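Local coordinates for protein D-glycerate 3-kinase (Cryptococcus neoformans var. grubii serotype A, PDB 6CKG) that probably phosphorylates D-glycerate on its 3-hydroxyl, with ATP as the likely phosphate donor, at residues P47-V52 against Q244-V249; G76-T81 against Q171-V176; N184-L189 against D300-E305. All blocks are in the same frame, centred on the assembly; numbering follows the deposited sequence.

Contact 1. Residues P47-V52 against Q244-V249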
ATOM      1  N   PRO A  47      -0.469  18.757   6.181  1.00 32.65           N
ATOM      2  CA  PRO A  47      -1.286  17.595   6.562  1.00 30.12           C
ATOM      3  C   PRO A  47      -0.426  16.534   7.234  1.00 28.26           C
ATOM      4  O   PRO A  47       0.740  16.342   6.882  1.00 29.67           O
ATOM      5  CB  PRO A  47      -1.834  17.075   5.226  1.00 29.94           C
ATOM      6  CG  PRO A  47      -1.548  18.132   4.220  1.00 34.19           C
ATOM      7  CD  PRO A  47      -0.422  18.957   4.718  1.00 33.55           C
ATOM      8  N   LEU A  48      -1.021  15.841   8.203  1.00 30.91           N
ATOM      9  CA  LEU A  48      -0.442  14.617   8.737  1.00 31.65           C
ATOM     10  C   LEU A  48      -0.554  13.531   7.681  1.00 30.90           C
ATOM     11  O   LEU A  48      -1.652  13.264   7.191  1.00 30.71           O
ATOM     12  CB  LEU A  48      -1.182  14.195  10.006  1.00 29.60           C
ATOM     13  CG  LEU A  48      -0.779  12.859  10.635  1.00 31.39           C
ATOM     14  CD1 LEU A  48       0.577  13.005  11.349  1.00 29.56           C
ATOM     15  CD2 LEU A  48      -1.869  12.379  11.619  1.00 26.55           C
ATOM     16  N   VAL A  49       0.564  12.902   7.320  1.00 23.64           N
ATOM     17  CA  VAL A  49       0.546  11.802   6.355  1.00 26.71           C
ATOM     18  C   VAL A  49       0.482  10.489   7.132  1.00 29.66           C
ATOM     19  O   VAL A  49       1.430  10.120   7.833  1.00 26.34           O
ATOM     20  CB  VAL A  49       1.768  11.813   5.424  1.00 26.90           C
ATOM     21  CG1 VAL A  49       1.652  10.662   4.423  1.00 22.84           C
ATOM     22  CG2 VAL A  49       1.895  13.143   4.695  1.00 30.74           C
ATOM     23  N   VAL A  50      -0.621   9.771   6.975  1.00 23.44           N
ATOM     24  CA  VAL A  50      -0.822   8.471   7.598  1.00 22.72           C
ATOM     25  C   VAL A  50      -0.604   7.407   6.527  1.00 25.54           C
ATOM     26  O   VAL A  50      -1.420   7.272   5.614  1.00 22.75           O
ATOM     27  CB  VAL A  50      -2.231   8.354   8.200  1.00 27.21           C
ATOM     28  CG1 VAL A  50      -2.399   7.035   8.923  1.00 26.96           C
ATOM     29  CG2 VAL A  50      -2.540   9.542   9.131  1.00 22.16           C
ATOM     30  N   GLY A  51       0.484   6.640   6.635  1.00 23.82           N
ATOM     31  CA  GLY A  51       0.636   5.451   5.799  1.00 24.61           C
ATOM     32  C   GLY A  51      -0.245   4.313   6.302  1.00 27.50           C
ATOM     33  O   GLY A  51      -0.440   4.130   7.500  1.00 24.48           O
ATOM     34  N   VAL A  52      -0.777   3.534   5.366  1.00 24.70           N
ATOM     35  CA  VAL A  52      -1.641   2.403   5.701  1.00 24.63           C
ATOM     36  C   VAL A  52      -1.222   1.214   4.850  1.00 25.04           C
ATOM     37  O   VAL A  52      -1.091   1.337   3.626  1.00 24.65           O
ATOM     38  CB  VAL A  52      -3.135   2.720   5.474  1.00 31.55           C
ATOM     39  CG1 VAL A  52      -3.991   1.476   5.754  1.00 28.36           C
ATOM     40  CG2 VAL A  52      -3.580   3.895   6.348  1.00 30.25           C
ATOM     41  N   GLN A 244       8.249  10.327   3.418  1.00 31.06           N
ATOM     42  CA  GLN A 244       7.258  11.387   3.521  1.00 30.60           C
ATOM     43  C   GLN A 244       6.126  11.037   4.477  1.00 29.58           C
ATOM     44  O   GLN A 244       5.321  11.913   4.811  1.00 28.06           O
ATOM     45  CB  GLN A 244       6.705  11.688   2.130  1.00 29.60           C
ATOM     46  CG  GLN A 244       7.744  12.275   1.177  1.00 33.43           C
ATOM     47  CD  GLN A 244       7.806  13.786   1.294  1.00 48.50           C
ATOM     48  OE1 GLN A 244       8.211  14.321   2.325  1.00 48.35           O
ATOM     49  NE2 GLN A 244       7.358  14.485   0.247  1.00 58.32           N
ATOM     50  N   ILE A 245       6.075   9.799   4.950  1.00 28.62           N
ATOM     51  CA  ILE A 245       5.013   9.327   5.836  1.00 29.79           C
ATOM     52  C   ILE A 245       5.350   9.666   7.287  1.00 35.16           C
ATOM     53  O   ILE A 245       6.462   9.400   7.764  1.00 31.15           O
ATOM     54  CB  ILE A 245       4.813   7.814   5.652  1.00 24.17           C
ATOM     55  CG1 ILE A 245       4.393   7.525   4.200  1.00 27.89           C
ATOM     56  CG2 ILE A 245       3.838   7.262   6.673  1.00 23.51           C
ATOM     57  CD1 ILE A 245       4.242   6.028   3.866  1.00 21.64           C
ATOM     58  N   ASP A 246       4.369  10.219   8.011  1.00 28.47           N
ATOM     59  CA  ASP A 246       4.553  10.649   9.395  1.00 26.39           C
ATOM     60  C   ASP A 246       4.207   9.564  10.408  1.00 27.54           C
ATOM     61  O   ASP A 246       4.888   9.434  11.430  1.00 32.45           O
ATOM     62  CB  ASP A 246       3.689  11.883   9.690  1.00 26.73           C
ATOM     63  CG  ASP A 246       4.024  13.059   8.798  1.00 32.21           C
ATOM     64  OD1 ASP A 246       5.220  13.345   8.628  1.00 37.97           O
ATOM     65  OD2 ASP A 246       3.095  13.691   8.257  1.00 28.91           O
ATOM     66  N   CYS A 247       3.144   8.806  10.172  1.00 23.23           N
ATOM     67  CA  CYS A 247       2.732   7.764  11.105  1.00 24.95           C
ATOM     68  C   CYS A 247       2.108   6.641  10.288  1.00 25.55           C
ATOM     69  O   CYS A 247       1.896   6.772   9.084  1.00 24.31           O
ATOM     70  CB  CYS A 247       1.770   8.329  12.177  1.00 24.50           C
ATOM     71  SG  CYS A 247       0.205   8.947  11.492  1.00 26.15           S
ATOM     72  N   PHE A 248       1.805   5.522  10.943  1.00 24.79           N
ATOM     73  CA  PHE A 248       1.531   4.319  10.164  1.00 25.33           C
ATOM     74  C   PHE A 248       0.492   3.452  10.855  1.00 24.84           C
ATOM     75  O   PHE A 248       0.532   3.264  12.079  1.00 23.47           O
ATOM     76  CB  PHE A 248       2.824   3.502   9.957  1.00 21.42           C
ATOM     77  CG  PHE A 248       2.862   2.700   8.665  1.00 23.36           C
ATOM     78  CD1 PHE A 248       2.175   1.504   8.556  1.00 24.64           C
ATOM     79  CD2 PHE A 248       3.600   3.143   7.573  1.00 24.41           C
ATOM     80  CE1 PHE A 248       2.227   0.738   7.379  1.00 24.39           C
ATOM     81  CE2 PHE A 248       3.656   2.387   6.381  1.00 22.47           C
ATOM     82  CZ  PHE A 248       2.970   1.179   6.296  1.00 22.93           C
ATOM     83  N   VAL A 249      -0.406   2.889  10.053  1.00 22.36           N
ATOM     84  CA  VAL A 249      -1.403   1.923  10.506  1.00 24.25           C
ATOM     85  C   VAL A 249      -1.234   0.665   9.670  1.00 26.39           C
ATOM     86  O   VAL A 249      -1.241   0.740   8.435  1.00 24.05           O
ATOM     87  CB  VAL A 249      -2.838   2.470  10.364  1.00 26.67           C
ATOM     88  CG1 VAL A 249      -3.865   1.424  10.823  1.00 25.76           C
ATOM     89  CG2 VAL A 249      -3.004   3.782  11.163  1.00 24.91           C
TER
HETATM   90  O   HOH W   1       3.469  15.981   6.892  1.00 40.74           O
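V50, G51 and V52 pair in parallel with C247, F248 and V249, two central strands of the mixed sheet of a P-loop kinase; strand 48-53 runs straight into the glycine-rich P-loop sequence. The backbone bonds come from both sides: G51 N reaches C247 O at 2.8 Å, V249 N reaches G51 O, and V49 O accepts two successive amides, D246 N at 2.9 Å and the longer C247 N.

A side chain extends this pairing. D246 holds CG anti to its carbonyl carbon (chi1 -60°), and its OD2 takes V49 N on the anti side at 2.8 Å, almost straight at 174°. Aspartate suits this place because its short carboxylate can take V49 N while its own N serves V49 O. A water donates to OD2 and to P47 O.

Apolar pairs line the face toward helix 19-38: V50 CG2 meets C247 SG at 3.7 Å, L48 CD2 touches the same sulphur, and V50 CG1 meets V249 CG2. Beta-branched valines and a small cysteine suit it. The other face packs on G51 backbone, where a CB would run into I245 CG2 and F248 CD2; G51 O lies over one face of the F248 ring, toward the rim, 3.8 Å from CG.

Contact 2. Residues G76-T81 against Q171-V176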
ATOM      1  N   GLY A  76     -14.799  16.642  12.054  1.00 39.92           N
ATOM      2  CA  GLY A  76     -14.622  17.883  11.322  1.00 35.83           C
ATOM      3  C   GLY A  76     -13.329  17.994  10.543  1.00 30.79           C
ATOM      4  O   GLY A  76     -12.917  19.103  10.197  1.00 35.43           O
ATOM      5  N   LEU A  77     -12.677  16.884  10.246  1.00 32.70           N
ATOM      6  CA  LEU A  77     -11.418  16.936   9.516  1.00 31.61           C
ATOM      7  C   LEU A  77     -11.649  16.991   8.008  1.00 34.87           C
ATOM      8  O   LEU A  77     -12.684  16.565   7.489  1.00 34.16           O
ATOM      9  CB  LEU A  77     -10.545  15.726   9.848  1.00 26.64           C
ATOM     10  CG  LEU A  77     -10.194  15.563  11.333  1.00 29.22           C
ATOM     11  CD1 LEU A  77      -9.238  14.412  11.483  1.00 26.80           C
ATOM     12  CD2 LEU A  77      -9.631  16.868  11.928  1.00 28.35           C
ATOM     13  N   ARG A  78     -10.650  17.514   7.301  1.00 29.40           N
ATOM     14  CA  ARG A  78     -10.618  17.479   5.846  1.00 26.53           C
ATOM     15  C   ARG A  78      -9.532  16.488   5.439  1.00 28.50           C
ATOM     16  O   ARG A  78      -8.381  16.604   5.877  1.00 30.77           O
ATOM     17  CB  ARG A  78     -10.360  18.863   5.255  1.00 31.75           C
ATOM     18  CG  ARG A  78     -11.442  19.886   5.584  1.00 30.87           C
ATOM     19  CD  ARG A  78     -11.063  21.285   5.113  1.00 38.68           C
ATOM     20  NE  ARG A  78     -10.951  21.380   3.657  1.00 36.13           N
ATOM     21  CZ  ARG A  78     -11.989  21.504   2.832  1.00 43.30           C
ATOM     22  NH1 ARG A  78     -13.224  21.542   3.316  1.00 46.04           N
ATOM     23  NH2 ARG A  78     -11.800  21.582   1.519  1.00 47.13           N
ATOM     24  N   LEU A  79      -9.910  15.504   4.633  1.00 28.04           N
ATOM     25  CA  LEU A  79      -9.043  14.395   4.273  1.00 29.50           C
ATOM     26  C   LEU A  79      -8.801  14.359   2.772  1.00 32.53           C
ATOM     27  O   LEU A  79      -9.637  14.795   1.970  1.00 29.72           O
ATOM     28  CB  LEU A  79      -9.636  13.052   4.718  1.00 37.76           C
ATOM     29  CG  LEU A  79      -9.191  12.653   6.127  1.00 38.07           C
ATOM     30  CD1 LEU A  79     -10.122  13.300   7.116  1.00 37.38           C
ATOM     31  CD2 LEU A  79      -9.113  11.151   6.358  1.00 36.68           C
ATOM     32  N   ALA A  80      -7.640  13.840   2.410  1.00 27.44           N
ATOM     33  CA  ALA A  80      -7.335  13.456   1.039  1.00 32.13           C
ATOM     34  C   ALA A  80      -6.754  12.059   1.114  1.00 36.45           C
ATOM     35  O   ALA A  80      -6.067  11.732   2.087  1.00 31.81           O
ATOM     36  CB  ALA A  80      -6.338  14.411   0.365  1.00 27.11           C
ATOM     37  N   THR A  81      -7.042  11.228   0.113  1.00 30.94           N
ATOM     38  CA  THR A  81      -6.546   9.855   0.099  1.00 33.36           C
ATOM     39  C   THR A  81      -5.732   9.589  -1.159  1.00 31.49           C
ATOM     40  O   THR A  81      -6.161   9.940  -2.268  1.00 26.32           O
ATOM     41  CB  THR A  81      -7.691   8.848   0.185  1.00 36.31           C
ATOM     42  OG1 THR A  81      -8.372   9.004   1.430  1.00 39.01           O
ATOM     43  CG2 THR A  81      -7.137   7.410   0.098  1.00 38.99           C
ATOM     44  N   GLN A 171      -9.099  19.931  -2.641  1.00 41.21           N
ATOM     45  CA  GLN A 171      -9.177  21.334  -2.254  1.00 37.54           C
ATOM     46  C   GLN A 171      -8.656  21.452  -0.833  1.00 37.60           C
ATOM     47  O   GLN A 171      -9.233  20.870   0.093  1.00 38.52           O
ATOM     48  CB  GLN A 171     -10.609  21.859  -2.346  1.00 37.37           C
ATOM     49  CG  GLN A 171     -10.802  23.266  -1.801  1.00 44.13           C
ATOM     50  CD  GLN A 171     -10.051  24.305  -2.605  1.00 52.69           C
ATOM     51  OE1 GLN A 171     -10.425  24.615  -3.741  1.00 55.89           O
ATOM     52  NE2 GLN A 171      -8.975  24.844  -2.029  1.00 44.55           N
ATOM     53  N   GLY A 172      -7.562  22.185  -0.663  1.00 33.46           N
ATOM     54  CA  GLY A 172      -7.050  22.450   0.662  1.00 35.18           C
ATOM     55  C   GLY A 172      -7.907  23.464   1.372  1.00 38.60           C
ATOM     56  O   GLY A 172      -8.784  24.098   0.783  1.00 31.82           O
ATOM     57  N   PRO A 173      -7.655  23.648   2.674  1.00 40.86           N
ATOM     58  CA  PRO A 173      -6.618  22.974   3.465  1.00 32.45           C
ATOM     59  C   PRO A 173      -6.985  21.537   3.799  1.00 28.27           C
ATOM     60  O   PRO A 173      -8.149  21.162   3.684  1.00 35.18           O
ATOM     61  CB  PRO A 173      -6.547  23.821   4.745  1.00 39.73           C
ATOM     62  CG  PRO A 173      -7.936  24.345   4.906  1.00 38.09           C
ATOM     63  CD  PRO A 173      -8.425  24.614   3.485  1.00 41.48           C
ATOM     64  N   ILE A 174      -5.989  20.739   4.183  1.00 28.34           N
ATOM     65  CA  ILE A 174      -6.159  19.317   4.457  1.00 30.22           C
ATOM     66  C   ILE A 174      -5.529  19.019   5.816  1.00 31.40           C
ATOM     67  O   ILE A 174      -4.377  19.396   6.069  1.00 31.20           O
ATOM     68  CB  ILE A 174      -5.517  18.445   3.357  1.00 32.03           C
ATOM     69  CG1 ILE A 174      -6.234  18.626   2.012  1.00 32.50           C
ATOM     70  CG2 ILE A 174      -5.506  16.972   3.744  1.00 27.04           C
ATOM     71  CD1 ILE A 174      -7.693  18.205   2.021  1.00 29.35           C
ATOM     72  N   ASP A 175      -6.279  18.338   6.685  1.00 27.63           N
ATOM     73  CA  ASP A 175      -5.731  17.924   7.978  1.00 28.31           C
ATOM     74  C   ASP A 175      -4.886  16.666   7.864  1.00 31.57           C
ATOM     75  O   ASP A 175      -3.843  16.547   8.527  1.00 29.44           O
ATOM     76  CB  ASP A 175      -6.861  17.673   8.978  1.00 27.95           C
ATOM     77  CG  ASP A 175      -7.685  18.919   9.257  1.00 32.47           C
ATOM     78  OD1 ASP A 175      -7.179  19.838   9.933  1.00 32.70           O
ATOM     79  OD2 ASP A 175      -8.837  18.973   8.797  1.00 33.23           O
ATOM     80  N   VAL A 176      -5.343  15.695   7.073  1.00 30.92           N
ATOM     81  CA  VAL A 176      -4.787  14.343   7.090  1.00 27.01           C
ATOM     82  C   VAL A 176      -4.764  13.815   5.668  1.00 27.81           C
ATOM     83  O   VAL A 176      -5.753  13.939   4.942  1.00 28.36           O
ATOM     84  CB  VAL A 176      -5.617  13.404   7.990  1.00 29.04           C
ATOM     85  CG1 VAL A 176      -5.122  11.953   7.877  1.00 30.54           C
ATOM     86  CG2 VAL A 176      -5.592  13.886   9.442  1.00 25.84           C
TER
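R78 and D175 carry this contact, which joins the start of edge strand 79-83 to the loop that leads into strand 176-180, in the parallel part of the P-loop kinase sheet. The packed part lies around the backbone of R78 and the carboxylate of D175. D175 OD2 accepts R78 N at 2.8 Å through its anti lone pair, and R78 O in return receives D175 N at 2.8 Å and, weakly, V176 N. One step further on, A80 N donates to V176 O at 3.2 Å, where L79 and V176 form the parallel bridge. Leucine and valine suit this position: they lie side by side, pointing the same way, with L79 CG 4.1 Å from V176 CB, and helix 63-75 covers L79 while helix 19-38 covers V176. L77 CD1 also approaches V176 CG2, and I174 CG2 sits against R78 O at 3.6 Å on the buried side of the loop.

The exposed side is carried by the R78 side chain, laid over Q171 and P173. The arginine chain bends at chi3 (64°), which places NE near P173 O, 2.8 Å away and within 1° of the guanidinium plane. NH2 then reaches Q171 O at 3.0 Å, again near that plane, although the donor stands 48° out of the carbonyl plane of Q171. P173 follows a cis peptide bond.

No carboxylate of the contact takes up the charge of R78: NE stays 6.1 Å from D175 OD2, and D175 OD1 is engaged in a salt bridge with R36. The arginine thus appears to act within this contact mainly as an N-H donor to loop carbonyls, and the aspartate divides its oxygens between a backbone amide and a cation.

Contact 3. Residues N184-L189 against D300-E305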
ATOM      1  N   ASN A 184       2.759  -0.649   0.998  1.00 24.75           N
ATOM      2  CA  ASN A 184       3.257   0.620   1.506  1.00 22.72           C
ATOM      3  C   ASN A 184       4.189   0.370   2.688  1.00 21.67           C
ATOM      4  O   ASN A 184       3.885  -0.425   3.581  1.00 22.95           O
ATOM      5  CB  ASN A 184       2.090   1.548   1.899  1.00 22.39           C
ATOM      6  CG  ASN A 184       1.602   2.380   0.729  1.00 27.72           C
ATOM      7  OD1 ASN A 184       1.789   1.996  -0.431  1.00 27.19           O
ATOM      8  ND2 ASN A 184       0.980   3.527   1.018  1.00 26.92           N
ATOM      9  N   GLY A 185       5.343   1.024   2.678  1.00 23.50           N
ATOM     10  CA  GLY A 185       6.299   0.841   3.751  1.00 23.04           C
ATOM     11  C   GLY A 185       7.190  -0.393   3.625  1.00 25.90           C
ATOM     12  O   GLY A 185       8.157  -0.517   4.388  1.00 27.96           O
ATOM     13  N   PHE A 186       6.927  -1.289   2.678  1.00 23.40           N
ATOM     14  CA  PHE A 186       7.801  -2.453   2.499  1.00 22.89           C
ATOM     15  C   PHE A 186       9.240  -1.998   2.294  1.00 24.21           C
ATOM     16  O   PHE A 186       9.502  -1.042   1.556  1.00 28.64           O
ATOM     17  CB  PHE A 186       7.350  -3.297   1.307  1.00 19.84           C
ATOM     18  CG  PHE A 186       6.187  -4.194   1.606  1.00 22.07           C
ATOM     19  CD1 PHE A 186       5.426  -4.004   2.743  1.00 21.21           C
ATOM     20  CD2 PHE A 186       5.863  -5.236   0.754  1.00 22.42           C
ATOM     21  CE1 PHE A 186       4.339  -4.832   3.026  1.00 23.08           C
ATOM     22  CE2 PHE A 186       4.787  -6.073   1.019  1.00 23.48           C
ATOM     23  CZ  PHE A 186       4.030  -5.879   2.166  1.00 23.94           C
ATOM     24  N   GLY A 187      10.172  -2.664   2.984  1.00 23.95           N
ATOM     25  CA  GLY A 187      11.571  -2.295   2.941  1.00 24.65           C
ATOM     26  C   GLY A 187      12.436  -3.248   2.119  1.00 30.09           C
ATOM     27  O   GLY A 187      12.275  -4.474   2.166  1.00 27.88           O
ATOM     28  N   PRO A 188      13.371  -2.694   1.345  1.00 26.69           N
ATOM     29  CA  PRO A 188      14.305  -3.536   0.589  1.00 29.89           C
ATOM     30  C   PRO A 188      15.298  -4.215   1.523  1.00 33.00           C
ATOM     31  O   PRO A 188      15.465  -3.833   2.683  1.00 25.11           O
ATOM     32  CB  PRO A 188      15.010  -2.542  -0.327  1.00 29.46           C
ATOM     33  CG  PRO A 188      15.026  -1.270   0.518  1.00 33.12           C
ATOM     34  CD  PRO A 188      13.675  -1.259   1.188  1.00 26.40           C
ATOM     35  N   LEU A 189      15.986  -5.218   0.991  1.00 27.63           N
ATOM     36  CA  LEU A 189      16.982  -5.973   1.739  1.00 33.60           C
ATOM     37  C   LEU A 189      18.375  -5.714   1.182  1.00 30.15           C
ATOM     38  O   LEU A 189      18.540  -5.352   0.015  1.00 29.94           O
ATOM     39  CB  LEU A 189      16.692  -7.483   1.687  1.00 28.71           C
ATOM     40  CG  LEU A 189      15.285  -7.921   2.110  1.00 32.69           C
ATOM     41  CD1 LEU A 189      15.032  -9.399   1.816  1.00 28.89           C
ATOM     42  CD2 LEU A 189      15.045  -7.608   3.588  1.00 33.99           C
ATOM     43  N   ASP A 300       8.708  -6.904   6.598  1.00 28.07           N
ATOM     44  CA  ASP A 300       9.276  -6.545   7.893  1.00 32.59           C
ATOM     45  C   ASP A 300       9.903  -5.162   7.890  1.00 29.01           C
ATOM     46  O   ASP A 300      10.080  -4.579   8.968  1.00 30.12           O
ATOM     47  CB  ASP A 300      10.313  -7.581   8.344  1.00 41.80           C
ATOM     48  CG  ASP A 300       9.708  -8.951   8.551  1.00 57.78           C
ATOM     49  OD1 ASP A 300       8.664  -9.047   9.232  1.00 59.66           O
ATOM     50  OD2 ASP A 300      10.259  -9.930   8.005  1.00 71.32           O
ATOM     51  N   GLY A 301      10.207  -4.609   6.713  1.00 28.10           N
ATOM     52  CA  GLY A 301      10.734  -3.255   6.631  1.00 29.94           C
ATOM     53  C   GLY A 301       9.794  -2.186   7.166  1.00 29.82           C
ATOM     54  O   GLY A 301      10.220  -1.043   7.377  1.00 29.50           O
ATOM     55  N   ILE A 302       8.518  -2.522   7.366  1.00 28.51           N
ATOM     56  CA  ILE A 302       7.577  -1.575   7.973  1.00 24.18           C
ATOM     57  C   ILE A 302       7.932  -1.310   9.432  1.00 29.21           C
ATOM     58  O   ILE A 302       7.627  -0.239   9.973  1.00 28.55           O
ATOM     59  CB  ILE A 302       6.144  -2.125   7.840  1.00 23.32           C
ATOM     60  CG1 ILE A 302       5.681  -2.017   6.388  1.00 20.39           C
ATOM     61  CG2 ILE A 302       5.142  -1.366   8.770  1.00 27.24           C
ATOM     62  CD1 ILE A 302       4.428  -2.782   6.114  1.00 23.34           C
ATOM     63  N   ASP A 303       8.629  -2.240  10.066  1.00 28.89           N
ATOM     64  CA  ASP A 303       8.852  -2.229  11.512  1.00 24.40           C
ATOM     65  C   ASP A 303      10.359  -2.275  11.759  1.00 30.74           C
ATOM     66  O   ASP A 303      10.918  -3.343  12.001  1.00 28.20           O
ATOM     67  CB  ASP A 303       8.124  -3.412  12.129  1.00 30.37           C
ATOM     68  CG  ASP A 303       8.101  -3.361  13.648  1.00 37.78           C
ATOM     69  OD1 ASP A 303       8.760  -2.479  14.229  1.00 32.01           O
ATOM     70  OD2 ASP A 303       7.414  -4.203  14.250  1.00 37.57           O
ATOM     71  N   LYS A 304      11.023  -1.123  11.685  1.00 33.82           N
ATOM     72  CA  LYS A 304      12.466  -1.103  11.885  1.00 37.19           C
ATOM     73  C   LYS A 304      12.892   0.308  12.259  1.00 36.46           C
ATOM     74  O   LYS A 304      12.155   1.274  12.045  1.00 32.42           O
ATOM     75  CB  LYS A 304      13.230  -1.600  10.649  1.00 32.45           C
ATOM     76  CG  LYS A 304      13.086  -0.725   9.434  1.00 36.68           C
ATOM     77  CD  LYS A 304      13.963  -1.202   8.253  1.00 39.17           C
ATOM     78  CE  LYS A 304      13.665  -0.338   7.016  1.00 35.65           C
ATOM     79  NZ  LYS A 304      14.472  -0.691   5.792  1.00 36.25           N
ATOM     80  N   GLU A 305      14.113   0.409  12.802  1.00 29.37           N
ATOM     81  CA  GLU A 305      14.517   1.600  13.544  1.00 27.50           C
ATOM     82  C   GLU A 305      14.639   2.830  12.649  1.00 32.02           C
ATOM     83  O   GLU A 305      14.449   3.956  13.122  1.00 34.39           O
ATOM     84  CB  GLU A 305      15.838   1.316  14.280  1.00 25.42           C
ATOM     85  CG  GLU A 305      16.372   2.476  15.121  1.00 34.58           C
ATOM     86  CD  GLU A 305      15.508   2.803  16.350  1.00 33.81           C
ATOM     87  OE1 GLU A 305      14.664   1.979  16.769  1.00 34.48           O
ATOM     88  OE2 GLU A 305      15.691   3.894  16.911  1.00 37.46           O
TER
HETATM   89  O   HOH W   2      10.269   0.904   5.292  1.00 31.28           O
HETATM   90  O   HOH W   3      14.167  -3.365   5.079  1.00 33.17           O
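I302 pushes its side chain into the bend made by N184, G185 and F186. Its CD1 lies at the edge of the F186 ring, near the ring plane, 3.7 Å from CE1, and also sits 3.5 Å from N184 O. One bond back, I302 CG1 rests 3.5 Å from G185 O. CG1 is anti to the carbonyl carbon of I302 (chi1 -73°), the setting from which the branch meets G185. Isoleucine suits the place because its apolar CG1-CD1 arm reaches both the carbonyls and the ring edge.

Beside it two glycines meet backbone to backbone, G187 CA and G301 CA being 3.9 Å apart, a closeness that glycine permits because neither residue brings a side chain. At the backbone angles of G185 (phi 82°) a CB would be jammed against the carbonyl O of N184, and it would also be tight against I302 CG1.

No direct hydrogen bond joins the two segments; waters do this work. One donates to G185 O at 2.7 Å and to G301 O. Another donates to P188 O and accepts from K304 NZ at 2.8 Å; the lysine chain is extended beyond CG, which carries NZ to the water.

In this P-loop kinase fold, residues 184-189 belong to the connection after parallel strand 176-180. The loop of residues 300-305 precedes strand 313-318. Residues 300-302 end a 3-10 segment, and D303 N bonds to D300 O at 3.0 Å, consistent with the tight turn of G301 and I302.

Further out, W242 NE1 donates to F186 O and W309 NE1 to I302 O, while D303 OD2 forms a salt bridge with R315. P188 packs on helix 225-236.

Contacts 1 and 2 belong to one sheet and adjoin: L48 N lies 2.9 Å from D175 O, a probable hydrogen bond, and V50 CG2 packs on V176 CG1. Each has an aspartate, D246 or D175, that accepts an amide at or just before the start of the partner strand, but contact 1 is buried and mostly apolar beyond its backbone bonds, whereas contact 2, at the sheet edge, ends in an exposed arginine. Contact 3 is buried too, yet joins loops by glycine-rich packing and waters. It meets contact 1 through F248, whose CZ lies 3.3 Å from N184 O and whose CE1 touches I302 CG2; contacts 2 and 3 do not touch.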